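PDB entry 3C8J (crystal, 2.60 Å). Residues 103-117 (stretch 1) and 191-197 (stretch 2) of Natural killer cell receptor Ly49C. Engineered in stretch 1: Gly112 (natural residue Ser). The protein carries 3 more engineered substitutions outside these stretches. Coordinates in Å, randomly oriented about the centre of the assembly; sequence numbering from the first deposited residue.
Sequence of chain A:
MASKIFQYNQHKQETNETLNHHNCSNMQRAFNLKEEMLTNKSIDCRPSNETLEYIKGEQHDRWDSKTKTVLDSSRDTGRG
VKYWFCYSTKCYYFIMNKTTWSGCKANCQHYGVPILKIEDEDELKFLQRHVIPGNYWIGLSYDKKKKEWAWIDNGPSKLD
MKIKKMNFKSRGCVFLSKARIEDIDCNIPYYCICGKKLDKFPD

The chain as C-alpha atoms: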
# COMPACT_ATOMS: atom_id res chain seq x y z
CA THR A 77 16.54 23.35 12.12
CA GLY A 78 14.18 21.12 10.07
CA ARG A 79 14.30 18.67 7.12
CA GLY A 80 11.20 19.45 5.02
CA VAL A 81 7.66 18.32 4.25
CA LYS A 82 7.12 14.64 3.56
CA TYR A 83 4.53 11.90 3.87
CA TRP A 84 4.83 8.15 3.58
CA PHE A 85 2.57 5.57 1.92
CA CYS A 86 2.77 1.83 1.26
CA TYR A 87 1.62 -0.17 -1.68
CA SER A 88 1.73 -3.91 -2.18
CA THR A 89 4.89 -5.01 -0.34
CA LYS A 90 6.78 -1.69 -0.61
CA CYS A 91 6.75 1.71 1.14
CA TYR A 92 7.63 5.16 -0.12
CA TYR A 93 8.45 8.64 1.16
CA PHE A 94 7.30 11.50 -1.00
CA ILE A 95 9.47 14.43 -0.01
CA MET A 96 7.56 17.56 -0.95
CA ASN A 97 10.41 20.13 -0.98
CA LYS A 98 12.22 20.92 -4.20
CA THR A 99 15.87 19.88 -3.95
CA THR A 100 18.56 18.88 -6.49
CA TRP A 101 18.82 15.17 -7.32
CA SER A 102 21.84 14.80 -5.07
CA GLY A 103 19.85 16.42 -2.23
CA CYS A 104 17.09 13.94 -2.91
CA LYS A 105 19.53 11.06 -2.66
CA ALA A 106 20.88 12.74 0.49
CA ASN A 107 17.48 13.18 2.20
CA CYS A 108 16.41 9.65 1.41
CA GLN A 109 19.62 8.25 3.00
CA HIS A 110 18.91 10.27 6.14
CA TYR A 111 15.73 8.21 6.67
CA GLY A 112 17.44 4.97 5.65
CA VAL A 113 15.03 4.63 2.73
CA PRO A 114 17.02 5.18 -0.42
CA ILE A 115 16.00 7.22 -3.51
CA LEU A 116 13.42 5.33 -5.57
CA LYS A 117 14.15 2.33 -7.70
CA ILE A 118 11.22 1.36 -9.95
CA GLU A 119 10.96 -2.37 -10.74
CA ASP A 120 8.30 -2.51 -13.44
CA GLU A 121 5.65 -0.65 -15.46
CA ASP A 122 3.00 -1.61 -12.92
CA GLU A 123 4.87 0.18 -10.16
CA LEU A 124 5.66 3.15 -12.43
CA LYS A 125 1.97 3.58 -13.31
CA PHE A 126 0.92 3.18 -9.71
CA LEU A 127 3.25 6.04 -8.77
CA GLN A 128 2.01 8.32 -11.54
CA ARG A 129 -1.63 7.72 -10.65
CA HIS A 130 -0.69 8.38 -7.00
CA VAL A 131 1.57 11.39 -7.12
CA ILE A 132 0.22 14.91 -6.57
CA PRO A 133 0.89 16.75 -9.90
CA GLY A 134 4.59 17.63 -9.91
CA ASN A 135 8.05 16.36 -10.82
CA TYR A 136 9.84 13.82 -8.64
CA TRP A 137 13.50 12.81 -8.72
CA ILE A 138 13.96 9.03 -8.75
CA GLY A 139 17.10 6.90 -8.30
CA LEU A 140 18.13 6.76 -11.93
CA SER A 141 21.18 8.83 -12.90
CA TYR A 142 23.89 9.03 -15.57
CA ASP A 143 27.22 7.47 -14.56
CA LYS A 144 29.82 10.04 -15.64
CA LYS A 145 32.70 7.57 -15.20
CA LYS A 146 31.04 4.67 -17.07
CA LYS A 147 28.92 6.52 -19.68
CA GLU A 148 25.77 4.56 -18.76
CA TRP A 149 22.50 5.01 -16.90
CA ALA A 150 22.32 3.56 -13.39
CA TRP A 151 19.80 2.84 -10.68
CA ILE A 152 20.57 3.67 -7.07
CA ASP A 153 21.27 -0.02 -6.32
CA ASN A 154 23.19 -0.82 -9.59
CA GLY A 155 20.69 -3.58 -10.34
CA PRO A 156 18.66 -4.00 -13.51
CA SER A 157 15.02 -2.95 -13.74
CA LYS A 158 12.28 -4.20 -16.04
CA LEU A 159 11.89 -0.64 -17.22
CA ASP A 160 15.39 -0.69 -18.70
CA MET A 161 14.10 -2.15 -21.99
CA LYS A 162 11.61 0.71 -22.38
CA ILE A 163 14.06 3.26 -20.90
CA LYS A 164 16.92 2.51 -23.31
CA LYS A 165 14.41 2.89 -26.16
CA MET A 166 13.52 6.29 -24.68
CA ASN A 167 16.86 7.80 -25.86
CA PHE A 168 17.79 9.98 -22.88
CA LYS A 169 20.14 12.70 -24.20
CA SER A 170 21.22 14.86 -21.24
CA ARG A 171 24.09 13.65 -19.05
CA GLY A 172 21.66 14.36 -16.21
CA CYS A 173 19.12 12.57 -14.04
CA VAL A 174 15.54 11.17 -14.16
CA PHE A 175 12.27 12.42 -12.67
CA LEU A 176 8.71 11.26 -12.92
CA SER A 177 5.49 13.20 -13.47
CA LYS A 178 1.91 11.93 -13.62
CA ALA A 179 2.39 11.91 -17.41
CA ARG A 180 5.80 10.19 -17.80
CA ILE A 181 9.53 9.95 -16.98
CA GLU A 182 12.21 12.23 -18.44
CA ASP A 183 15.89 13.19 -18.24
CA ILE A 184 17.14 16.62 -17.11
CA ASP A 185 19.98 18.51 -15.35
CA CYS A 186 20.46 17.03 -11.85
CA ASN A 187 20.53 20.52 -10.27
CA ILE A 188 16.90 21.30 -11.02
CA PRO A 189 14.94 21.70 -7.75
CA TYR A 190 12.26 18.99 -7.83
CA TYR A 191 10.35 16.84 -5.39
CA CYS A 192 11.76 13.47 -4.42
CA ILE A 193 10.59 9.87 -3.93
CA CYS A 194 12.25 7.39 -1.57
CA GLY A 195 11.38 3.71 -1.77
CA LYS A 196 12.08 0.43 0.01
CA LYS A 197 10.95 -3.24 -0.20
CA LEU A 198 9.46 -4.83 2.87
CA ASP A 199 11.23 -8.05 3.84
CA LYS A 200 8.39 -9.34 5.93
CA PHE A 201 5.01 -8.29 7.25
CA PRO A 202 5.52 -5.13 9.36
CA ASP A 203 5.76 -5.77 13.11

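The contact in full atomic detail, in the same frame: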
# COMPACT_ATOMS: atom_id res chain seq x y z
N GLY A 103 20.49 16.10 -3.49
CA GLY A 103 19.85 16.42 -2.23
C GLY A 103 18.79 15.39 -1.94
O GLY A 103 18.59 14.98 -0.79
N CYS A 104 18.11 14.96 -3.01
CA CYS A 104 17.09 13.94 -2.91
C CYS A 104 17.70 12.62 -2.46
O CYS A 104 17.24 12.00 -1.50
CB CYS A 104 16.38 13.78 -4.25
SG CYS A 104 15.26 12.39 -4.34
N LYS A 105 18.76 12.20 -3.14
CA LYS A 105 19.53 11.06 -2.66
C LYS A 105 19.91 11.26 -1.19
O LYS A 105 19.70 10.36 -0.37
CB LYS A 105 20.79 10.84 -3.51
CG LYS A 105 21.61 9.66 -3.00
CD LYS A 105 22.68 9.22 -3.94
CE LYS A 105 23.53 8.19 -3.21
NZ LYS A 105 24.72 7.78 -4.01
N ALA A 106 20.45 12.43 -0.86
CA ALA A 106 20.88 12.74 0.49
C ALA A 106 19.74 12.55 1.50
O ALA A 106 19.88 11.79 2.45
CB ALA A 106 21.44 14.14 0.57
N ASN A 107 18.60 13.23 1.27
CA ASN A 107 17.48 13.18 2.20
C ASN A 107 17.01 11.78 2.44
O ASN A 107 16.77 11.39 3.57
CB ASN A 107 16.29 14.01 1.70
CG ASN A 107 16.48 15.50 1.91
OD1 ASN A 107 17.60 16.00 2.07
ND2 ASN A 107 15.36 16.23 1.89
N CYS A 108 16.87 11.03 1.35
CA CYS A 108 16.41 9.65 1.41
C CYS A 108 17.33 8.81 2.30
O CYS A 108 16.84 8.02 3.11
CB CYS A 108 16.31 9.05 0.00
SG CYS A 108 14.89 9.54 -1.04
N GLN A 109 18.65 8.97 2.15
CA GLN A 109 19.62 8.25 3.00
C GLN A 109 19.36 8.55 4.47
O GLN A 109 19.35 7.64 5.29
CB GLN A 109 21.08 8.61 2.67
CG GLN A 109 21.86 7.54 1.90
CD GLN A 109 21.74 6.13 2.51
OE1 GLN A 109 20.99 5.28 2.01
NE2 GLN A 109 22.47 5.89 3.61
N HIS A 110 19.15 9.82 4.78
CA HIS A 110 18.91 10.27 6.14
C HIS A 110 17.75 9.54 6.83
O HIS A 110 17.72 9.45 8.05
CB HIS A 110 18.68 11.77 6.15
CG HIS A 110 18.51 12.33 7.53
ND1 HIS A 110 17.28 12.69 8.03
CD2 HIS A 110 19.41 12.57 8.51
CE1 HIS A 110 17.43 13.15 9.26
NE2 HIS A 110 18.71 13.08 9.58
N TYR A 111 16.79 9.02 6.07
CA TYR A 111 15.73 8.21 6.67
C TYR A 111 15.97 6.72 6.49
O TYR A 111 15.11 5.91 6.81
CB TYR A 111 14.36 8.59 6.10
CG TYR A 111 14.04 10.03 6.34
CD1 TYR A 111 13.98 10.92 5.28
CD2 TYR A 111 13.85 10.51 7.63
CE1 TYR A 111 13.70 12.27 5.49
CE2 TYR A 111 13.59 11.84 7.86
CZ TYR A 111 13.52 12.72 6.78
OH TYR A 111 13.24 14.05 6.98
N GLY A 112 17.15 6.36 5.96
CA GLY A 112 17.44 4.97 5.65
C GLY A 112 16.55 4.33 4.60
O GLY A 112 16.48 3.12 4.50
N VAL A 113 15.86 5.15 3.81
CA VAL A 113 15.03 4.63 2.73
C VAL A 113 15.54 5.28 1.47
O VAL A 113 15.32 6.46 1.26
CB VAL A 113 13.53 4.95 2.96
CG1 VAL A 113 12.70 4.50 1.80
CG2 VAL A 113 13.03 4.29 4.24
N PRO A 114 16.27 4.52 0.65
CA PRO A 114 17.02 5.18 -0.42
C PRO A 114 16.15 5.71 -1.58
O PRO A 114 15.00 5.32 -1.73
CB PRO A 114 18.00 4.10 -0.90
CG PRO A 114 17.91 2.96 0.16
CD PRO A 114 16.49 3.06 0.66
N ILE A 115 16.71 6.62 -2.38
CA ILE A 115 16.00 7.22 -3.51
C ILE A 115 15.41 6.13 -4.40
O ILE A 115 16.01 5.07 -4.59
CB ILE A 115 16.91 8.26 -4.25
CG1 ILE A 115 16.16 9.02 -5.35
CG2 ILE A 115 18.22 7.63 -4.77
CD1 ILE A 115 17.04 10.08 -6.06
N LEU A 116 14.22 6.38 -4.94
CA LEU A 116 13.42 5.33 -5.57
C LEU A 116 14.05 4.55 -6.71
O LEU A 116 14.59 5.12 -7.66
CB LEU A 116 12.07 5.87 -6.02
CG LEU A 116 11.10 4.84 -6.60
CD1 LEU A 116 10.63 3.85 -5.57
CD2 LEU A 116 9.94 5.54 -7.26
N LYS A 117 13.96 3.23 -6.59
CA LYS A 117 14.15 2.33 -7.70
C LYS A 117 12.79 1.78 -8.12
O LYS A 117 12.01 1.33 -7.29
CB LYS A 117 15.13 1.21 -7.30
CG LYS A 117 14.99 -0.08 -8.09
CD LYS A 117 16.32 -0.52 -8.69
CE LYS A 117 16.28 -1.98 -9.00
NZ LYS A 117 17.35 -2.34 -9.95
N TYR A 191 10.72 17.72 -6.48
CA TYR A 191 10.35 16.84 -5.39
C TYR A 191 11.19 15.56 -5.48
O TYR A 191 12.08 15.44 -6.32
CB TYR A 191 8.89 16.49 -5.50
CG TYR A 191 7.95 17.65 -5.39
CD1 TYR A 191 6.76 17.66 -6.12
CD2 TYR A 191 8.21 18.72 -4.53
CE1 TYR A 191 5.86 18.72 -6.00
CE2 TYR A 191 7.32 19.78 -4.41
CZ TYR A 191 6.15 19.78 -5.15
OH TYR A 191 5.25 20.82 -5.05
N CYS A 192 10.88 14.60 -4.62
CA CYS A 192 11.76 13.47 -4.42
C CYS A 192 10.97 12.29 -3.85
O CYS A 192 10.15 12.47 -2.95
CB CYS A 192 12.83 13.93 -3.44
SG CYS A 192 13.90 12.69 -2.84
N ILE A 193 11.22 11.10 -4.41
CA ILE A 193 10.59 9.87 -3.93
C ILE A 193 11.60 8.86 -3.40
O ILE A 193 12.52 8.46 -4.12
CB ILE A 193 9.77 9.14 -5.02
CG1 ILE A 193 8.86 10.12 -5.77
CG2 ILE A 193 8.93 8.02 -4.37
CD1 ILE A 193 7.96 9.47 -6.81
N CYS A 194 11.41 8.43 -2.15
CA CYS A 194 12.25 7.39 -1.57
C CYS A 194 11.45 6.10 -1.56
O CYS A 194 10.25 6.14 -1.37
CB CYS A 194 12.64 7.74 -0.14
SG CYS A 194 13.27 9.42 0.14
N GLY A 195 12.10 4.97 -1.76
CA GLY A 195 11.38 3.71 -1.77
C GLY A 195 12.14 2.56 -1.13
O GLY A 195 13.35 2.58 -1.13
N LYS A 196 11.43 1.57 -0.60
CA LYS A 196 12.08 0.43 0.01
C LYS A 196 11.15 -0.80 0.15
O LYS A 196 10.04 -0.67 0.64
CB LYS A 196 12.71 0.83 1.34
CG LYS A 196 12.70 -0.23 2.45
CD LYS A 196 13.98 -0.20 3.26
CE LYS A 196 15.01 -1.12 2.65
NZ LYS A 196 16.19 -1.27 3.54
N LYS A 197 11.64 -1.96 -0.30
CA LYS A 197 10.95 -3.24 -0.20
C LYS A 197 10.80 -3.69 1.26
O LYS A 197 11.75 -3.60 2.06
CB LYS A 197 11.70 -4.35 -0.96
CG LYS A 197 11.95 -4.09 -2.46
CD LYS A 197 12.03 -5.41 -3.31
CE LYS A 197 13.19 -6.36 -2.96
NZ LYS A 197 14.49 -6.09 -3.69

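What holds the helix to the strand? Two disulfides do, one helical turn apart. Cys104 SG lies 2.0 Å from Cys192 SG, with a chi3 of 77°, and Cys108 SG lies 2.0 Å from Cys194 SG, with a chi3 of -93°, so the two bridges have opposite handedness. The spacing fits on both sides: i and i+4 in the helix, i and i+2 in the strand. The bridges also sit close together, Cys108 SG being 3.8 Å from Cys192 SG. No hydrogen bond joins the helix to the strand, whose axes approach to 8.4 Å at 40°.

Where do the helix's own donors and acceptors go? Many are paired within the stretch, in i to i+4 bonds from Asn107 N to His110 N. Asn107 N donates to Gly103 O (2.7 Å), and Cys108 N donates to Cys104 O (3.0 Å), so the cysteine backbones help keep the half-cystines one turn apart. Toward the end of the helix the pattern tightens: Tyr111 N reaches Cys108 O at 3.1 Å while keeping only a weak bond to Asn107 O at 3.4 Å, and Gly112 N donates to Gln109 O at 2.6 Å. Val113 N then also turns back to Cys108 O, at 3.1 Å. Gly112, an engineered residue, has a positive phi of 63°, a conformation that favours glycine.

Which polar groups are satisfied across the contact? Two backbone pairs, flanking the single bridge between Ile115 and Cys194. Gly195 N donates to Pro114 O at 2.9 Å with a nearly straight angle of 163°, and Leu116 N donates to Ile193 O at 2.8 Å with a more bent angle of 144°. Pro114 has no amide hydrogen to give, but its carbonyl is well used: besides the Gly195 bond, it receives a CA-H...O contact from Cys194 CA at 3.4 Å. Gly195 O is also near, 3.3 Å from Pro114 O, but two acceptors cannot bond to each other.

What packs around these bonds? Mostly apolar carbon. Val113 CG1 rests 3.8 Å from Cys194 CB and 3.7 Å from Lys196 CB, while Leu116 CD2 meets Ile193 CG2 at 3.9 Å. Leu116 CD1 lies 3.9 Å from Gly195 CA, in space that the glycine leaves free: an ideal CB on Gly195 would come within 2.4 Å of Leu116 CD1, a clash. The CA-to-CB bond of Ile115 points away from the strand, and Ile115 CA lies 4.2 Å from Cys194 CA in the backbone bridge. Lys117 NZ finds its hydrogen bond elsewhere in the structure.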